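Long-range contacts in nitrite oxidoreductase subunit A (Kuenenia stuttgartiensis, PDB 7B04), which belongs to the molybdopterin oxidoreductase family and holds a molybdenum atom, two MD1 groups and an iron/sulfur cluster within one large chain: residues 63-69 with 699-703; 73-77 with 717-721; 109-113 with 713-718. All blocks are in the same frame, centred on the assembly; numbering follows the deposited sequence.

Interaction 1: 63-69 with 699-703; sequences FTYCCSP and SWVEF. With SF4 (iron/sulfur cluster), chain C; MD1 (phosphoric acid 4-(2-amino-4-oxo-3,4,5,6,-tetrahydro-pteridin-6-yl)-2-hydroxy-3,4-dimercapto-but-3-en-yl ester guanylate ester), chain D.
A chi1 of 66° puts Y65 CG between its backbone N and carbonyl carbon, while V701, with CG1 opposite its carbonyl carbon (chi1 -63°), brings that methyl over the face of the phenol. V701 CG1 lies 3.4 Å from the centroid of the Y65 ring and 10° off its normal, a CH-pi contact over the middle of the face. The same methyl meets the edge of the F63 ring, at CZ. Farther along, W700 spreads its indole beneath the backbone of C67 and S68, with S68 N 3.5 Å above the indole plane. This stretch of chain carries a ligand of the iron/sulfur cluster of the molybdopterin oxidoreductase: C67 SG binds iron FE2 at 2.3 Å. That sulfur also approaches W700 CZ3 at 3.5 Å, an oblique sulfur-aromatic contact. P69, itself beside the cluster, crosses the indole at about a right angle, its CB 3.3 Å from W700 CH2. W700 CZ2 also comes within 3.6 Å of N7 of MD1. W700 and V701 are the central residues of a type I turn whose E702 OE1 accepts from S699 N and S699 OG and forms a salt bridge with R130.

Interaction 2: 73-77 with 717-721; sequences HACRI and IQIWG. With SF4 (iron/sulfur cluster), chain C.
R76 of strand 76-82 reaches Q718, I719 and W720 on strand 716-720, and so joins two antiparallel three-stranded sheets: the one made by strands 61-66, 76-82 and 85-91, and the one in which strand 716-720 runs between 707-709 and 798-800. The contact is buried and rests chiefly on R76 and Q718.

The hydrogen bonds both come from the guanidinium. Bends at chi2 (60°) and chi3 (74°) fold the chain of R76 around the Q718 carboxamide, so that the two side chains run past each other in opposite directions. R76 NE gives a weak, strongly bent bond to Q718 OE1 at 2.7 Å. A straighter one joins R76 NH2 to I719 O at 3.1 Å, with an N-H...O angle of 158°; I719 O lies close to the guanidinium plane, whereas NH2 sits well above the carbonyl plane. NH2 also makes a weak bond to G797 O, which brings the neighbouring strand 798-800 region into the same grip. A further polar approach, Q718 NE2 to A74 O at 3.2 Å, has an angle too poor for a hydrogen bond.

Packing supplies the rest. R76 NH1 meets W720 CB at the guanidinium edge, 3.6 Å away, and the tryptophan ring then leads off toward F703. Q718 CG lies 3.6 Å from A74 O.

Metal coordination and cluster contacts belong to the 73-77 side. I77 places CD1 3.6 Å from cluster sulfur S1, and A74 N lies 3.8 Å from S3. One residue before the arginine, C75 turns away from strand 716-720, and its SG binds iron FE4 at 2.3 Å.

Interaction 3: 109-113 with 713-718; sequences NWNPR and SNPFIQ
In the loop that leads to the cluster-pocket residues M114 and C115, W110 and R113 pack against N714, P715 and F716 at the entry to strand 716-720. The centre of the contact is a T-shaped (edge-to-face) pair: F716 drives its edge into one face of the W110 indole, the centroids 4.7 Å apart and the planes at 66°. F716 CG lies opposite its carbonyl carbon (chi1 -41°), which sends the ring toward the indole, and F716 CZ stands 3.5 Å above the indole plane, over its centre. At the six-membered end, P715 CD meets W110 CZ2 at 3.9 Å and N714 CB lies 3.9 Å from W110 CH2, while the indole NE1 is hydrogen-bonded to Y806.

R113 runs past F716 in the opposite direction, its guanidinium steeply inclined to the phenyl ring. R113 NH1 sits at the ring's edge, 3.8 Å from F716 CD2, and F716 CE2 lies over the rim of the guanidinium face. N714 ND2 approaches R113 NH1 to 3.3 Å, but both are donors, and each turns to H73 O, the amide by a weak bond. N109 and N111 hydrogen-bond to the chain of nitrite oxidoreductase subunit B.

The side chain of R113 comes within about 6 Å of the iron/sulfur cluster (nearest atoms), and its guanidinium is met by a salt bridge to E316. Two donors on H73 O, one from the charged guanidinium, would probably polarise that carbonyl, while E316 would offset the charge of R113.

How the interactions relate
All three contacts join the early part of the chain to residues 699-721. Residues 63-69, 73-77 and 109-113 come early, and each pairs with a piece of that later region, some 600 residues on. Centres of interactions 1 and 2 lie 8 Å apart and those of 2 and 3 lie 9 Å apart, with 16 Å between 1 and 3. Interactions 1 and 2 share a sheet, in which strands 61-66 and 76-82 are neighbours, and both touch the iron/sulfur cluster; interactions 2 and 3 share strand 716-720. The late segments thus back the cluster-binding N-terminal region, and in the 699-703 loop W700 touches both the cluster-binding chain and MD1.

Interaction 1: 63-69 with 699-703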
loop_
_atom_site.group_PDB
_atom_site.type_symbol
_atom_site.label_atom_id
_atom_site.label_comp_id
_atom_site.label_asym_id
_atom_site.label_seq_id
_atom_site.Cartn_x
_atom_site.Cartn_y
_atom_site.Cartn_z
ATOM N N PHE B 63 12.581 -19.787 -4.126
ATOM C CA PHE B 63 12.473 -20.179 -2.731
ATOM C C PHE B 63 11.221 -19.557 -2.140
ATOM O O PHE B 63 10.574 -18.698 -2.749
ATOM C CB PHE B 63 13.771 -19.841 -1.957
ATOM C CG PHE B 63 13.905 -18.410 -1.501
ATOM C CD1 PHE B 63 14.745 -17.537 -2.175
ATOM C CD2 PHE B 63 13.278 -17.965 -0.354
ATOM C CE1 PHE B 63 14.905 -16.226 -1.738
ATOM C CE2 PHE B 63 13.432 -16.661 0.081
ATOM C CZ PHE B 63 14.249 -15.792 -0.611
ATOM N N THR B 64 10.855 -20.051 -0.962
ATOM C CA THR B 64 9.594 -19.705 -0.328
ATOM C C THR B 64 9.778 -19.247 1.115
ATOM O O THR B 64 10.474 -19.904 1.893
ATOM C CB THR B 64 8.670 -20.928 -0.393
ATOM O OG1 THR B 64 8.078 -21.006 -1.695
ATOM C CG2 THR B 64 7.600 -20.860 0.645
ATOM N N TYR B 65 9.143 -18.130 1.473
ATOM C CA TYR B 65 9.133 -17.634 2.846
ATOM C C TYR B 65 7.749 -17.060 3.142
ATOM O O TYR B 65 6.827 -17.146 2.325
ATOM C CB TYR B 65 10.234 -16.594 3.099
ATOM C CG TYR B 65 10.072 -15.303 2.331
ATOM C CD1 TYR B 65 10.328 -15.244 0.969
ATOM C CD2 TYR B 65 9.649 -14.141 2.968
ATOM C CE1 TYR B 65 10.185 -14.067 0.267
ATOM C CE2 TYR B 65 9.495 -12.961 2.271
ATOM C CZ TYR B 65 9.763 -12.931 0.919
ATOM O OH TYR B 65 9.617 -11.760 0.212
ATOM N N CYS B 66 7.610 -16.467 4.325
ATOM C CA CYS B 66 6.368 -15.850 4.770
ATOM C C CYS B 66 6.645 -14.395 5.129
ATOM O O CYS B 66 7.508 -14.114 5.967
ATOM C CB CYS B 66 5.782 -16.599 5.969
ATOM S SG CYS B 66 4.285 -15.860 6.673
ATOM N N CYS B 67 5.922 -13.478 4.488
ATOM C CA CYS B 67 5.978 -12.063 4.838
ATOM C C CYS B 67 5.074 -11.818 6.040
ATOM O O CYS B 67 3.871 -12.095 5.976
ATOM C CB CYS B 67 5.547 -11.212 3.644
ATOM S SG CYS B 67 5.503 -9.434 3.946
ATOM N N SER B 68 5.639 -11.343 7.149
ATOM C CA SER B 68 4.888 -11.215 8.400
ATOM C C SER B 68 5.144 -9.876 9.088
ATOM O O SER B 68 5.771 -9.817 10.152
ATOM C CB SER B 68 5.235 -12.381 9.327
ATOM O OG SER B 68 4.368 -12.412 10.435
ATOM N N PRO B 69 4.692 -8.763 8.489
ATOM C CA PRO B 69 4.921 -7.455 9.119
ATOM C C PRO B 69 3.768 -6.898 9.945
ATOM O O PRO B 69 3.580 -5.683 9.900
ATOM C CB PRO B 69 5.173 -6.555 7.907
ATOM C CG PRO B 69 4.235 -7.109 6.879
ATOM C CD PRO B 69 4.146 -8.609 7.128
ATOM N N SER B 699 15.962 -10.488 8.447
ATOM C CA SER B 699 14.634 -10.292 7.887
ATOM C C SER B 699 14.011 -11.651 7.568
ATOM O O SER B 699 14.618 -12.706 7.767
ATOM C CB SER B 699 14.709 -9.408 6.643
ATOM O OG SER B 699 15.440 -10.042 5.609
ATOM N N TRP B 700 12.775 -11.628 7.062
ATOM C CA TRP B 700 12.065 -12.880 6.823
ATOM C C TRP B 700 12.740 -13.733 5.759
ATOM O O TRP B 700 12.520 -14.949 5.726
ATOM C CB TRP B 700 10.612 -12.617 6.425
ATOM C CG TRP B 700 9.909 -11.643 7.307
ATOM C CD1 TRP B 700 9.718 -11.741 8.654
ATOM C CD2 TRP B 700 9.288 -10.424 6.899
ATOM N NE1 TRP B 700 9.020 -10.649 9.111
ATOM C CE2 TRP B 700 8.744 -9.827 8.052
ATOM C CE3 TRP B 700 9.140 -9.776 5.670
ATOM C CZ2 TRP B 700 8.067 -8.614 8.012
ATOM C CZ3 TRP B 700 8.469 -8.574 5.632
ATOM C CH2 TRP B 700 7.941 -8.004 6.793
ATOM N N VAL B 701 13.561 -13.130 4.893
ATOM C CA VAL B 701 14.254 -13.896 3.860
ATOM C C VAL B 701 15.654 -14.314 4.273
ATOM O O VAL B 701 16.303 -15.075 3.536
ATOM C CB VAL B 701 14.366 -13.107 2.539
ATOM C CG1 VAL B 701 12.995 -12.820 1.980
ATOM C CG2 VAL B 701 15.144 -11.819 2.755
ATOM N N GLU B 702 16.149 -13.848 5.416
ATOM C CA GLU B 702 17.465 -14.247 5.897
ATOM C C GLU B 702 17.374 -14.988 7.224
ATOM O O GLU B 702 18.275 -14.902 8.056
ATOM C CB GLU B 702 18.388 -13.040 6.045
ATOM C CG GLU B 702 18.093 -11.889 5.108
ATOM C CD GLU B 702 18.695 -10.590 5.601
ATOM O OE1 GLU B 702 17.994 -9.840 6.311
ATOM O OE2 GLU B 702 19.875 -10.326 5.294
ATOM N N PHE B 703 16.322 -15.776 7.425
ATOM C CA PHE B 703 16.174 -16.478 8.690
ATOM C C PHE B 703 17.082 -17.698 8.672
ATOM O O PHE B 703 17.042 -18.493 7.729
ATOM C CB PHE B 703 14.723 -16.907 8.912
ATOM C CG PHE B 703 13.852 -15.852 9.539
ATOM C CD1 PHE B 703 14.399 -14.709 10.093
ATOM C CD2 PHE B 703 12.480 -16.021 9.589
ATOM C CE1 PHE B 703 13.588 -13.749 10.672
ATOM C CE2 PHE B 703 11.667 -15.066 10.165
ATOM C CZ PHE B 703 12.220 -13.929 10.707
HETATM FE FE1 SF4 C . 1.234 -8.158 3.948
HETATM FE FE2 SF4 C . 3.471 -9.363 2.945
HETATM FE FE3 SF4 C . 1.723 -8.100 1.260
HETATM FE FE4 SF4 C . 0.998 -10.443 2.459
HETATM S S1 SF4 C . 2.686 -10.137 0.961
HETATM S S2 SF4 C . -0.265 -8.554 2.273
HETATM S S3 SF4 C . 2.023 -10.230 4.480
HETATM S S4 SF4 C . 2.979 -7.137 2.906
HETATM P PB MD1 D . 4.329 -1.224 14.932
HETATM O O3B MD1 D . 4.510 -1.034 13.309
HETATM O O1B MD1 D . 5.351 -0.354 15.621
HETATM O O2B MD1 D . 4.585 -2.669 15.290
HETATM O O3A MD1 D . 2.817 -0.815 15.459
HETATM C C10 MD1 D . 1.717 -0.777 14.595
HETATM C C11 MD1 D . 0.796 0.413 14.993
HETATM O O11 MD1 D . 1.137 1.675 14.059
HETATM C C12 MD1 D . -0.491 0.065 14.940
HETATM S S12 MD1 D . -0.929 -1.576 14.296
HETATM C C13 MD1 D . -1.696 0.940 15.397
HETATM S S13 MD1 D . -3.310 0.136 15.168
HETATM C C14 MD1 D . -1.713 2.286 15.951
HETATM N N15 MD1 D . -2.322 3.205 14.789
HETATM C C16 MD1 D . -2.131 4.595 14.931
HETATM C C15 MD1 D . -2.896 5.517 14.049
HETATM O O14 MD1 D . -3.656 5.074 13.256
HETATM N N17 MD1 D . -2.708 6.988 14.167
HETATM C C17 MD1 D . -1.712 7.562 15.196
HETATM N N16 MD1 D . -1.534 8.997 15.312
HETATM N N18 MD1 D . -0.932 6.638 16.099
HETATM C C20 MD1 D . -1.100 5.211 16.007
HETATM N N8 MD1 D . -0.344 4.397 16.864
HETATM C C7 MD1 D . -0.495 2.819 16.655
HETATM P PA MD1 D . 5.850 -1.528 12.481
HETATM O O1A MD1 D . 5.497 -1.842 11.048
HETATM O O2A MD1 D . 6.844 -0.405 12.521
HETATM O "O5'" MD1 D . 6.609 -2.820 13.160
HETATM C "C5'" MD1 D . 7.606 -3.424 12.383
HETATM C "C4'" MD1 D . 9.027 -2.912 12.806
HETATM O "O4'" MD1 D . 9.967 -4.127 13.045
HETATM C "C1'" MD1 D . 10.870 -4.205 11.777
HETATM N N9 MD1 D . 10.911 -5.590 11.231
HETATM C C4 MD1 D . 11.496 -6.538 11.943
HETATM N N3 MD1 D . 12.161 -6.497 13.271
HETATM C C2 MD1 D . 12.729 -7.718 13.827
HETATM N N2 MD1 D . 13.374 -7.671 15.119
HETATM N N1 MD1 D . 12.652 -8.964 13.109
HETATM C C6 MD1 D . 12.011 -8.995 11.833
HETATM O O6 MD1 D . 11.945 -10.017 11.237
HETATM C C5 MD1 D . 11.414 -7.707 11.249
HETATM N N7 MD1 D . 10.776 -7.453 10.111
HETATM C C8 MD1 D . 10.458 -6.139 10.089
HETATM C "C2'" MD1 D . 10.364 -3.393 10.938
HETATM O "O2'" MD1 D . 11.417 -2.765 10.147
HETATM C "C3'" MD1 D . 9.573 -2.259 11.852
HETATM O "O3'" MD1 D . 10.543 -1.302 12.370
#

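Interaction 2: 73-77 with 717-721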
loop_
_atom_site.group_PDB
_atom_site.type_symbol
_atom_site.label_atom_id
_atom_site.label_comp_id
_atom_site.label_asym_id
_atom_site.label_seq_id
_atom_site.Cartn_x
_atom_site.Cartn_y
_atom_site.Cartn_z
ATOM N N HIS B 73 -2.063 -10.847 7.428
ATOM C CA HIS B 73 -2.283 -11.785 6.341
ATOM C C HIS B 73 -1.244 -12.891 6.268
ATOM O O HIS B 73 -1.586 -14.007 5.872
ATOM C CB HIS B 73 -2.347 -11.028 5.011
ATOM C CG HIS B 73 -3.441 -10.009 4.971
ATOM N ND1 HIS B 73 -4.772 -10.350 4.872
ATOM C CD2 HIS B 73 -3.406 -8.658 5.041
ATOM C CE1 HIS B 73 -5.507 -9.251 4.873
ATOM N NE2 HIS B 73 -4.702 -8.210 4.974
ATOM N N ALA B 74 0.006 -12.608 6.648
ATOM C CA ALA B 74 1.072 -13.610 6.716
ATOM C C ALA B 74 1.155 -14.422 5.425
ATOM O O ALA B 74 1.115 -15.654 5.430
ATOM C CB ALA B 74 0.887 -14.524 7.929
ATOM N N CYS B 75 1.266 -13.710 4.307
ATOM C CA CYS B 75 1.223 -14.354 3.002
ATOM C C CYS B 75 2.382 -15.328 2.825
ATOM O O CYS B 75 3.489 -15.120 3.330
ATOM C CB CYS B 75 1.259 -13.302 1.893
ATOM S SG CYS B 75 -0.208 -12.253 1.806
ATOM N N ARG B 76 2.112 -16.400 2.082
ATOM C CA ARG B 76 3.133 -17.364 1.698
ATOM C C ARG B 76 3.704 -16.932 0.356
ATOM O O ARG B 76 2.962 -16.752 -0.616
ATOM C CB ARG B 76 2.547 -18.771 1.623
ATOM C CG ARG B 76 3.515 -19.793 1.096
ATOM C CD ARG B 76 4.737 -19.879 1.981
ATOM N NE ARG B 76 4.500 -20.550 3.253
ATOM C CZ ARG B 76 5.443 -20.751 4.166
ATOM N NH1 ARG B 76 6.685 -20.343 3.942
ATOM N NH2 ARG B 76 5.149 -21.368 5.303
ATOM N N ILE B 77 5.021 -16.771 0.307
ATOM C CA ILE B 77 5.674 -15.997 -0.736
ATOM C C ILE B 77 6.645 -16.861 -1.529
ATOM O O ILE B 77 7.353 -17.695 -0.956
ATOM C CB ILE B 77 6.407 -14.819 -0.068
ATOM C CG1 ILE B 77 5.419 -13.986 0.753
ATOM C CG2 ILE B 77 7.100 -14.001 -1.076
ATOM C CD1 ILE B 77 4.880 -12.786 0.043
ATOM N N ILE B 717 -1.473 -21.757 8.819
ATOM C CA ILE B 717 -0.232 -21.824 9.579
ATOM C C ILE B 717 0.918 -21.760 8.586
ATOM O O ILE B 717 0.912 -22.474 7.578
ATOM C CB ILE B 717 -0.146 -23.109 10.420
ATOM C CG1 ILE B 717 -1.249 -23.142 11.477
ATOM C CG2 ILE B 717 1.224 -23.232 11.068
ATOM C CD1 ILE B 717 -1.366 -24.486 12.153
ATOM N N GLN B 718 1.900 -20.905 8.861
ATOM C CA GLN B 718 3.081 -20.776 8.017
ATOM C C GLN B 718 4.313 -20.927 8.898
ATOM O O GLN B 718 4.479 -20.176 9.868
ATOM C CB GLN B 718 3.100 -19.434 7.267
ATOM C CG GLN B 718 1.731 -18.936 6.797
ATOM C CD GLN B 718 1.449 -19.209 5.328
ATOM O OE1 GLN B 718 2.249 -19.832 4.628
ATOM N NE2 GLN B 718 0.307 -18.723 4.850
ATOM N N ILE B 719 5.176 -21.883 8.551
ATOM C CA ILE B 719 6.471 -22.082 9.201
ATOM C C ILE B 719 7.541 -21.932 8.129
ATOM O O ILE B 719 7.433 -22.534 7.052
ATOM C CB ILE B 719 6.595 -23.457 9.883
ATOM C CG1 ILE B 719 5.386 -23.750 10.774
ATOM C CG2 ILE B 719 7.856 -23.503 10.728
ATOM C CD1 ILE B 719 5.567 -24.968 11.676
ATOM N N TRP B 720 8.546 -21.100 8.402
ATOM C CA TRP B 720 9.565 -20.819 7.402
ATOM C C TRP B 720 10.906 -20.538 8.077
ATOM O O TRP B 720 10.993 -20.307 9.289
ATOM C CB TRP B 720 9.142 -19.660 6.509
ATOM C CG TRP B 720 9.326 -18.319 7.108
ATOM C CD1 TRP B 720 10.315 -17.429 6.821
ATOM C CD2 TRP B 720 8.497 -17.699 8.100
ATOM N NE1 TRP B 720 10.147 -16.285 7.561
ATOM C CE2 TRP B 720 9.041 -16.428 8.358
ATOM C CE3 TRP B 720 7.350 -18.094 8.791
ATOM C CZ2 TRP B 720 8.480 -15.548 9.275
ATOM C CZ3 TRP B 720 6.796 -17.216 9.705
ATOM C CH2 TRP B 720 7.359 -15.959 9.938
ATOM N N GLY B 721 11.961 -20.655 7.284
ATOM C CA GLY B 721 13.321 -20.353 7.698
ATOM C C GLY B 721 14.367 -21.161 6.957
ATOM O O GLY B 721 14.097 -22.225 6.401
HETATM FE FE1 SF4 C . 1.234 -8.158 3.948
HETATM FE FE2 SF4 C . 3.471 -9.363 2.945
HETATM FE FE3 SF4 C . 1.723 -8.100 1.260
HETATM FE FE4 SF4 C . 0.998 -10.443 2.459
HETATM S S1 SF4 C . 2.686 -10.137 0.961
HETATM S S2 SF4 C . -0.265 -8.554 2.273
HETATM S S3 SF4 C . 2.023 -10.230 4.480
HETATM S S4 SF4 C . 2.979 -7.137 2.906
#

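Interaction 3: 109-113 with 713-718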
loop_
_atom_site.group_PDB
_atom_site.type_symbol
_atom_site.label_atom_id
_atom_site.label_comp_id
_atom_site.label_asym_id
_atom_site.label_seq_id
_atom_site.Cartn_x
_atom_site.Cartn_y
_atom_site.Cartn_z
ATOM N N ASN B 109 -10.020 -20.260 -4.372
ATOM C CA ASN B 109 -10.633 -18.940 -4.309
ATOM C C ASN B 109 -9.888 -18.000 -3.376
ATOM O O ASN B 109 -10.213 -16.809 -3.330
ATOM C CB ASN B 109 -12.088 -19.050 -3.859
ATOM C CG ASN B 109 -12.971 -19.753 -4.872
ATOM O OD1 ASN B 109 -12.692 -19.744 -6.071
ATOM N ND2 ASN B 109 -14.044 -20.367 -4.394
ATOM N N TRP B 110 -8.858 -18.494 -2.712
ATOM C CA TRP B 110 -8.089 -17.679 -1.743
ATOM C C TRP B 110 -6.949 -16.958 -2.460
ATOM O O TRP B 110 -6.386 -16.061 -1.896
ATOM C CB TRP B 110 -7.537 -18.613 -0.664
ATOM C CG TRP B 110 -8.388 -18.848 0.544
ATOM C CD1 TRP B 110 -9.218 -19.897 0.755
ATOM C CD2 TRP B 110 -8.435 -18.073 1.752
ATOM N NE1 TRP B 110 -9.801 -19.814 1.983
ATOM C CE2 TRP B 110 -9.343 -18.702 2.615
ATOM C CE3 TRP B 110 -7.814 -16.904 2.184
ATOM C CZ2 TRP B 110 -9.649 -18.203 3.869
ATOM C CZ3 TRP B 110 -8.133 -16.397 3.415
ATOM C CH2 TRP B 110 -9.033 -17.043 4.246
ATOM N N ASN B 111 -6.691 -17.337 -3.703
ATOM C CA ASN B 111 -5.579 -16.855 -4.557
ATOM C C ASN B 111 -5.830 -15.424 -5.024
ATOM O O ASN B 111 -6.972 -15.021 -5.025
ATOM C CB ASN B 111 -5.434 -17.758 -5.780
ATOM C CG ASN B 111 -4.761 -19.079 -5.510
ATOM O OD1 ASN B 111 -4.380 -19.370 -4.405
ATOM N ND2 ASN B 111 -4.610 -19.897 -6.517
ATOM N N PRO B 112 -4.838 -14.682 -5.557
ATOM C CA PRO B 112 -3.412 -14.801 -5.241
ATOM C C PRO B 112 -3.018 -14.289 -3.852
ATOM O O PRO B 112 -2.158 -14.810 -3.259
ATOM C CB PRO B 112 -2.764 -14.042 -6.387
ATOM C CG PRO B 112 -3.724 -12.963 -6.670
ATOM C CD PRO B 112 -5.067 -13.596 -6.471
ATOM N N ARG B 113 -3.653 -13.209 -3.439
ATOM C CA ARG B 113 -3.516 -12.649 -2.081
ATOM C C ARG B 113 -2.107 -12.172 -1.705
ATOM O O ARG B 113 -1.423 -12.868 -1.007
ATOM C CB ARG B 113 -4.249 -13.606 -1.142
ATOM C CG ARG B 113 -3.698 -13.736 0.256
ATOM C CD ARG B 113 -4.486 -14.866 0.802
ATOM N NE ARG B 113 -3.532 -15.524 1.622
ATOM C CZ ARG B 113 -3.346 -15.190 2.858
ATOM N NH1 ARG B 113 -2.458 -15.825 3.590
ATOM N NH2 ARG B 113 -4.084 -14.233 3.364
ATOM N N SER B 713 -7.224 -13.541 10.508
ATOM C CA SER B 713 -8.078 -13.322 9.322
ATOM C C SER B 713 -8.039 -14.536 8.400
ATOM O O SER B 713 -8.780 -14.559 7.432
ATOM C CB SER B 713 -7.679 -12.092 8.605
ATOM O OG SER B 713 -6.307 -12.128 8.321
ATOM N N ASN B 714 -7.190 -15.505 8.706
ATOM C CA ASN B 714 -7.080 -16.718 7.860
ATOM C C ASN B 714 -6.767 -17.920 8.749
ATOM O O ASN B 714 -6.109 -17.758 9.762
ATOM C CB ASN B 714 -6.100 -16.524 6.709
ATOM C CG ASN B 714 -4.689 -16.365 7.196
ATOM O OD1 ASN B 714 -4.304 -17.010 8.136
ATOM N ND2 ASN B 714 -3.915 -15.512 6.575
ATOM N N PRO B 715 -7.186 -19.134 8.375
ATOM C CA PRO B 715 -6.962 -20.296 9.202
ATOM C C PRO B 715 -5.600 -20.956 9.020
ATOM O O PRO B 715 -5.377 -21.933 9.606
ATOM C CB PRO B 715 -8.017 -21.247 8.651
ATOM C CG PRO B 715 -8.107 -20.891 7.207
ATOM C CD PRO B 715 -7.970 -19.394 7.187
ATOM N N PHE B 716 -4.764 -20.399 8.164
ATOM C CA PHE B 716 -3.459 -20.999 7.817
ATOM C C PHE B 716 -2.367 -20.787 8.841
ATOM O O PHE B 716 -2.304 -19.789 9.512
ATOM C CB PHE B 716 -2.932 -20.396 6.526
ATOM C CG PHE B 716 -4.005 -20.201 5.504
ATOM C CD1 PHE B 716 -5.040 -21.094 5.417
ATOM C CD2 PHE B 716 -3.987 -19.113 4.665
ATOM C CE1 PHE B 716 -6.040 -20.913 4.489
ATOM C CE2 PHE B 716 -4.985 -18.929 3.737
ATOM C CZ PHE B 716 -6.001 -19.838 3.648
ATOM N N ILE B 717 -1.473 -21.757 8.819
ATOM C CA ILE B 717 -0.232 -21.824 9.579
ATOM C C ILE B 717 0.918 -21.760 8.586
ATOM O O ILE B 717 0.912 -22.474 7.578
ATOM C CB ILE B 717 -0.146 -23.109 10.420
ATOM C CG1 ILE B 717 -1.249 -23.142 11.477
ATOM C CG2 ILE B 717 1.224 -23.232 11.068
ATOM C CD1 ILE B 717 -1.366 -24.486 12.153
ATOM N N GLN B 718 1.900 -20.905 8.861
ATOM C CA GLN B 718 3.081 -20.776 8.017
ATOM C C GLN B 718 4.313 -20.927 8.898
ATOM O O GLN B 718 4.479 -20.176 9.868
ATOM C CB GLN B 718 3.100 -19.434 7.267
ATOM C CG GLN B 718 1.731 -18.936 6.797
ATOM C CD GLN B 718 1.449 -19.209 5.328
ATOM O OE1 GLN B 718 2.249 -19.832 4.628
ATOM N NE2 GLN B 718 0.307 -18.723 4.850
#